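Local coordinates for imidazolonepropionase (Unidentified, PDB 2Q09), which catalyses the hydrolytic opening of the imidazolone ring of imidazolone-5-propanoate to N-formimidoyl-L-glutamate, the third step of histidine degradation, at residues G134-L146 / I167-P180. Sequence-based numbering, arbitrary orientation.
Sequences GVTTVEIKSGYGL and IRVKTTLLAAHAVP. With DI6 (3-[(4S)-2,5-dioxoimidazolidin-4-yl]propanoic acid), chain C.
Three groups grip Glu139 OE2: Thr172 OG1 donates to it at 2.6 Å from above the carboxylate plane, Lys141 NZ bridges to its syn lone pair at 2.7 Å, and Lys240 pairs with it too. Lys141, whose side chain lies close to the iron, also pairs with Asp212. The Glu139 chain, bent at chi2 (-106°), swings its carboxylate across to Thr172. A glutamine here would probably cost Lys141 and Lys240 the negative charge they share. These side chains point into the TIM barrel of the amidohydrolase family, where 135-141 and 168-176 are neighbouring parallel strands of a beta-alpha-beta unit, joined by bonds such as Val138 N to Arg168 O (2.8 Å). On the face shared with Thr171, which packs on helix 148-164, Val138 CG1 meets Ile167 CD1 at 3.4 Å, the side chains crossing at about a right angle. Just beyond strand 135-141, Ser142 OG takes the N-H of Leu174 at 2.7 Å and also pairs with Glu151. His177 ND1 donates to Gly143 O (3.2 Å) from above the carbonyl plane, while Leu174 CD2 covers one face of the His177 imidazole. That bond leaves His177 NE2 to accept from inhibitor N4 at 2.7 Å, and Tyr144 OH donates to the inhibitor's carboxylate O9 (2.7 Å).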
loop_
_atom_site.group_PDB
_atom_site.type_symbol
_atom_site.label_atom_id
_atom_site.label_comp_id
_atom_site.label_asym_id
_atom_site.label_seq_id
_atom_site.Cartn_x
_atom_site.Cartn_y
_atom_site.Cartn_z
ATOM N N GLY A 134 1.818 9.757 -9.314
ATOM C CA GLY A 134 0.399 9.966 -9.091
ATOM C C GLY A 134 -0.133 9.350 -7.805
ATOM O O GLY A 134 -1.341 9.311 -7.597
ATOM N N VAL A 135 0.750 8.867 -6.935
ATOM C CA VAL A 135 0.290 8.270 -5.680
ATOM C C VAL A 135 -0.094 9.385 -4.705
ATOM O O VAL A 135 0.716 10.265 -4.411
ATOM C CB VAL A 135 1.378 7.390 -5.037
ATOM C CG1 VAL A 135 0.881 6.842 -3.696
ATOM C CG2 VAL A 135 1.728 6.220 -5.973
ATOM N N THR A 136 -1.327 9.353 -4.210
ATOM C CA THR A 136 -1.800 10.389 -3.295
ATOM C C THR A 136 -2.025 9.870 -1.882
ATOM O O THR A 136 -2.199 10.651 -0.948
ATOM C CB THR A 136 -3.086 11.039 -3.833
ATOM O OG1 THR A 136 -4.033 10.018 -4.169
ATOM C CG2 THR A 136 -2.770 11.870 -5.072
ATOM N N THR A 137 -2.027 8.550 -1.730
ATOM C CA THR A 137 -2.166 7.913 -0.422
ATOM C C THR A 137 -1.221 6.717 -0.405
ATOM O O THR A 137 -1.263 5.870 -1.305
ATOM C CB THR A 137 -3.596 7.390 -0.152
ATOM O OG1 THR A 137 -4.508 8.489 -0.057
ATOM C CG2 THR A 137 -3.628 6.601 1.159
ATOM N N VAL A 138 -0.356 6.656 0.599
ATOM C CA VAL A 138 0.585 5.548 0.712
ATOM C C VAL A 138 0.536 4.967 2.120
ATOM O O VAL A 138 0.379 5.699 3.093
ATOM C CB VAL A 138 2.043 5.999 0.393
ATOM C CG1 VAL A 138 2.482 7.114 1.353
ATOM C CG2 VAL A 138 2.995 4.815 0.508
ATOM N N GLU A 139 0.637 3.645 2.215
ATOM C CA GLU A 139 0.646 2.961 3.503
ATOM C C GLU A 139 2.106 2.625 3.809
ATOM O O GLU A 139 2.820 2.093 2.947
ATOM C CB GLU A 139 -0.167 1.668 3.428
ATOM C CG GLU A 139 -0.296 0.931 4.771
ATOM C CD GLU A 139 0.569 -0.323 4.853
ATOM O OE1 GLU A 139 1.557 -0.440 4.088
ATOM O OE2 GLU A 139 0.259 -1.193 5.697
ATOM N N ILE A 140 2.549 2.944 5.022
ATOM C CA ILE A 140 3.924 2.681 5.429
ATOM C C ILE A 140 3.942 1.858 6.714
ATOM O O ILE A 140 3.290 2.208 7.702
ATOM C CB ILE A 140 4.696 4.001 5.640
ATOM C CG1 ILE A 140 4.675 4.820 4.344
ATOM C CG2 ILE A 140 6.138 3.705 6.058
ATOM C CD1 ILE A 140 5.339 6.199 4.468
ATOM N N LYS A 141 4.690 0.763 6.695
ATOM C CA LYS A 141 4.776 -0.117 7.854
ATOM C C LYS A 141 6.037 0.113 8.676
ATOM O O LYS A 141 7.006 0.714 8.198
ATOM C CB LYS A 141 4.767 -1.576 7.398
ATOM C CG LYS A 141 3.650 -1.925 6.421
ATOM C CD LYS A 141 3.894 -3.282 5.780
ATOM C CE LYS A 141 2.862 -3.567 4.689
ATOM N NZ LYS A 141 1.473 -3.524 5.243
ATOM N N SER A 142 6.004 -0.343 9.925
ATOM C CA SER A 142 7.176 -0.268 10.788
ATOM C C SER A 142 7.784 -1.647 10.515
ATOM O O SER A 142 7.786 -2.089 9.369
ATOM C CB SER A 142 6.764 -0.101 12.261
ATOM O OG SER A 142 5.919 -1.152 12.707
ATOM N N GLY A 143 8.304 -2.332 11.523
ATOM C CA GLY A 143 8.837 -3.660 11.265
ATOM C C GLY A 143 10.337 -3.833 11.105
ATOM O O GLY A 143 10.814 -4.958 10.973
ATOM N N TYR A 144 11.087 -2.742 11.080
ATOM C CA TYR A 144 12.540 -2.840 10.969
ATOM C C TYR A 144 13.203 -2.315 12.246
ATOM O O TYR A 144 14.418 -2.077 12.274
ATOM C CB TYR A 144 13.052 -2.059 9.751
ATOM C CG TYR A 144 12.716 -2.715 8.423
ATOM C CD1 TYR A 144 12.978 -4.068 8.211
ATOM C CD2 TYR A 144 12.152 -1.985 7.378
ATOM C CE1 TYR A 144 12.688 -4.684 6.996
ATOM C CE2 TYR A 144 11.857 -2.587 6.151
ATOM C CZ TYR A 144 12.129 -3.938 5.970
ATOM O OH TYR A 144 11.854 -4.533 4.759
ATOM N N GLY A 145 12.392 -2.143 13.293
ATOM C CA GLY A 145 12.905 -1.651 14.561
ATOM C C GLY A 145 13.041 -2.799 15.546
ATOM O O GLY A 145 14.088 -2.988 16.163
ATOM N N LEU A 146 11.974 -3.577 15.677
ATOM C CA LEU A 146 11.951 -4.728 16.573
ATOM C C LEU A 146 12.334 -4.436 18.034
ATOM O O LEU A 146 12.996 -5.245 18.704
ATOM C CB LEU A 146 12.809 -5.859 15.990
ATOM C CG LEU A 146 12.355 -6.305 14.584
ATOM C CD1 LEU A 146 13.039 -7.621 14.221
ATOM C CD2 LEU A 146 10.840 -6.487 14.539
ATOM N N ILE A 167 0.814 14.310 0.530
ATOM C CA ILE A 167 0.421 12.922 0.327
ATOM C C ILE A 167 -0.168 12.376 1.630
ATOM O O ILE A 167 0.299 12.723 2.716
ATOM C CB ILE A 167 1.679 12.104 -0.117
ATOM C CG1 ILE A 167 1.282 10.792 -0.799
ATOM C CG2 ILE A 167 2.598 11.868 1.075
ATOM C CD1 ILE A 167 0.683 9.766 0.105
ATOM N N ARG A 168 -1.199 11.540 1.525
ATOM C CA ARG A 168 -1.819 10.956 2.709
ATOM C C ARG A 168 -1.046 9.705 3.117
ATOM O O ARG A 168 -0.705 8.866 2.277
ATOM C CB ARG A 168 -3.280 10.588 2.435
ATOM C CG ARG A 168 -4.159 11.772 2.050
ATOM C CD ARG A 168 -5.566 11.303 1.690
ATOM N NE ARG A 168 -6.373 12.371 1.099
ATOM C CZ ARG A 168 -7.004 13.314 1.791
ATOM N NH1 ARG A 168 -6.936 13.334 3.119
ATOM N NH2 ARG A 168 -7.703 14.246 1.150
ATOM N N VAL A 169 -0.765 9.582 4.407
ATOM C CA VAL A 169 -0.028 8.427 4.896
ATOM C C VAL A 169 -0.830 7.639 5.911
ATOM O O VAL A 169 -1.377 8.206 6.854
ATOM C CB VAL A 169 1.306 8.848 5.563
ATOM C CG1 VAL A 169 2.025 7.626 6.116
ATOM C CG2 VAL A 169 2.185 9.579 4.557
ATOM N N LYS A 170 -0.912 6.332 5.705
ATOM C CA LYS A 170 -1.596 5.454 6.642
ATOM C C LYS A 170 -0.451 4.664 7.265
ATOM O O LYS A 170 0.420 4.150 6.549
ATOM C CB LYS A 170 -2.547 4.505 5.913
ATOM C CG LYS A 170 -3.631 5.213 5.096
ATOM C CD LYS A 170 -4.558 6.059 5.958
ATOM C CE LYS A 170 -5.422 5.211 6.879
ATOM N NZ LYS A 170 -6.442 6.043 7.567
ATOM N N THR A 171 -0.431 4.573 8.587
ATOM C CA THR A 171 0.643 3.848 9.251
ATOM C C THR A 171 0.206 2.469 9.696
ATOM O O THR A 171 -0.954 2.258 10.050
ATOM C CB THR A 171 1.153 4.617 10.482
ATOM O OG1 THR A 171 0.072 4.812 11.402
ATOM C CG2 THR A 171 1.713 5.975 10.062
ATOM N N THR A 172 1.150 1.539 9.704
ATOM C CA THR A 172 0.853 0.182 10.107
ATOM C C THR A 172 1.968 -0.367 10.983
ATOM O O THR A 172 3.139 -0.363 10.591
ATOM C CB THR A 172 0.675 -0.730 8.881
ATOM O OG1 THR A 172 -0.412 -0.246 8.076
ATOM C CG2 THR A 172 0.357 -2.149 9.321
ATOM N N LEU A 173 1.601 -0.833 12.171
ATOM C CA LEU A 173 2.567 -1.397 13.100
ATOM C C LEU A 173 2.885 -2.834 12.698
ATOM O O LEU A 173 2.016 -3.703 12.750
ATOM C CB LEU A 173 2.001 -1.389 14.519
ATOM C CG LEU A 173 2.927 -1.984 15.578
ATOM C CD1 LEU A 173 4.129 -1.075 15.764
ATOM C CD2 LEU A 173 2.172 -2.138 16.900
ATOM N N LEU A 174 4.129 -3.076 12.302
ATOM C CA LEU A 174 4.544 -4.412 11.897
ATOM C C LEU A 174 5.689 -4.906 12.778
ATOM O O LEU A 174 6.741 -5.307 12.281
ATOM C CB LEU A 174 4.985 -4.398 10.431
ATOM C CG LEU A 174 5.412 -5.729 9.800
ATOM C CD1 LEU A 174 4.226 -6.681 9.733
ATOM C CD2 LEU A 174 5.960 -5.474 8.401
ATOM N N ALA A 175 5.489 -4.861 14.092
ATOM C CA ALA A 175 6.513 -5.310 15.030
ATOM C C ALA A 175 6.698 -6.819 14.902
ATOM O O ALA A 175 7.771 -7.351 15.188
ATOM C CB ALA A 175 6.116 -4.941 16.460
ATOM N N ALA A 176 5.645 -7.505 14.468
ATOM C CA ALA A 176 5.700 -8.956 14.291
ATOM C C ALA A 176 6.180 -9.313 12.881
ATOM O O ALA A 176 5.605 -10.162 12.208
ATOM C CB ALA A 176 4.323 -9.570 14.555
ATOM N N HIS A 177 7.246 -8.648 12.441
ATOM C CA HIS A 177 7.824 -8.880 11.117
ATOM C C HIS A 177 8.823 -10.027 11.205
ATOM O O HIS A 177 9.064 -10.749 10.234
ATOM C CB HIS A 177 8.543 -7.610 10.647
ATOM C CG HIS A 177 8.814 -7.571 9.177
ATOM N ND1 HIS A 177 9.485 -6.527 8.578
ATOM C CD2 HIS A 177 8.479 -8.424 8.180
ATOM C CE1 HIS A 177 9.549 -6.737 7.275
ATOM N NE2 HIS A 177 8.946 -7.880 7.007
ATOM N N ALA A 178 9.392 -10.185 12.393
ATOM C CA ALA A 178 10.373 -11.218 12.682
ATOM C C ALA A 178 10.690 -11.111 14.170
ATOM O O ALA A 178 10.295 -10.149 14.824
ATOM C CB ALA A 178 11.626 -10.990 11.863
ATOM N N VAL A 179 11.391 -12.103 14.704
ATOM C CA VAL A 179 11.764 -12.114 16.117
ATOM C C VAL A 179 13.137 -11.457 16.255
ATOM O O VAL A 179 14.110 -11.886 15.624
ATOM C CB VAL A 179 11.839 -13.568 16.669
ATOM C CG1 VAL A 179 12.389 -13.573 18.082
ATOM C CG2 VAL A 179 10.446 -14.194 16.646
ATOM N N PRO A 180 13.240 -10.390 17.062
ATOM C CA PRO A 180 14.552 -9.753 17.203
ATOM C C PRO A 180 15.580 -10.685 17.839
ATOM O O PRO A 180 15.219 -11.675 18.477
ATOM C CB PRO A 180 14.250 -8.520 18.060
ATOM C CG PRO A 180 13.055 -8.921 18.850
ATOM C CD PRO A 180 12.216 -9.666 17.833
HETATM N N1 DI6 C . 7.900 -10.598 3.240
HETATM C C2 DI6 C . 8.722 -9.964 2.377
HETATM O O2 DI6 C . 8.951 -10.269 1.221
HETATM C C3 DI6 C . 9.303 -8.758 3.156
HETATM N N4 DI6 C . 8.670 -8.911 4.485
HETATM C C5 DI6 C . 7.873 -9.997 4.437
HETATM O O5 DI6 C . 7.195 -10.384 5.378
HETATM C C6 DI6 C . 10.821 -8.834 3.224
HETATM C C7 DI6 C . 11.441 -7.661 3.987
HETATM C C8 DI6 C . 12.974 -7.685 4.079
HETATM O O9 DI6 C . 13.545 -6.625 4.399
HETATM O O10 DI6 C . 13.613 -8.741 3.837
#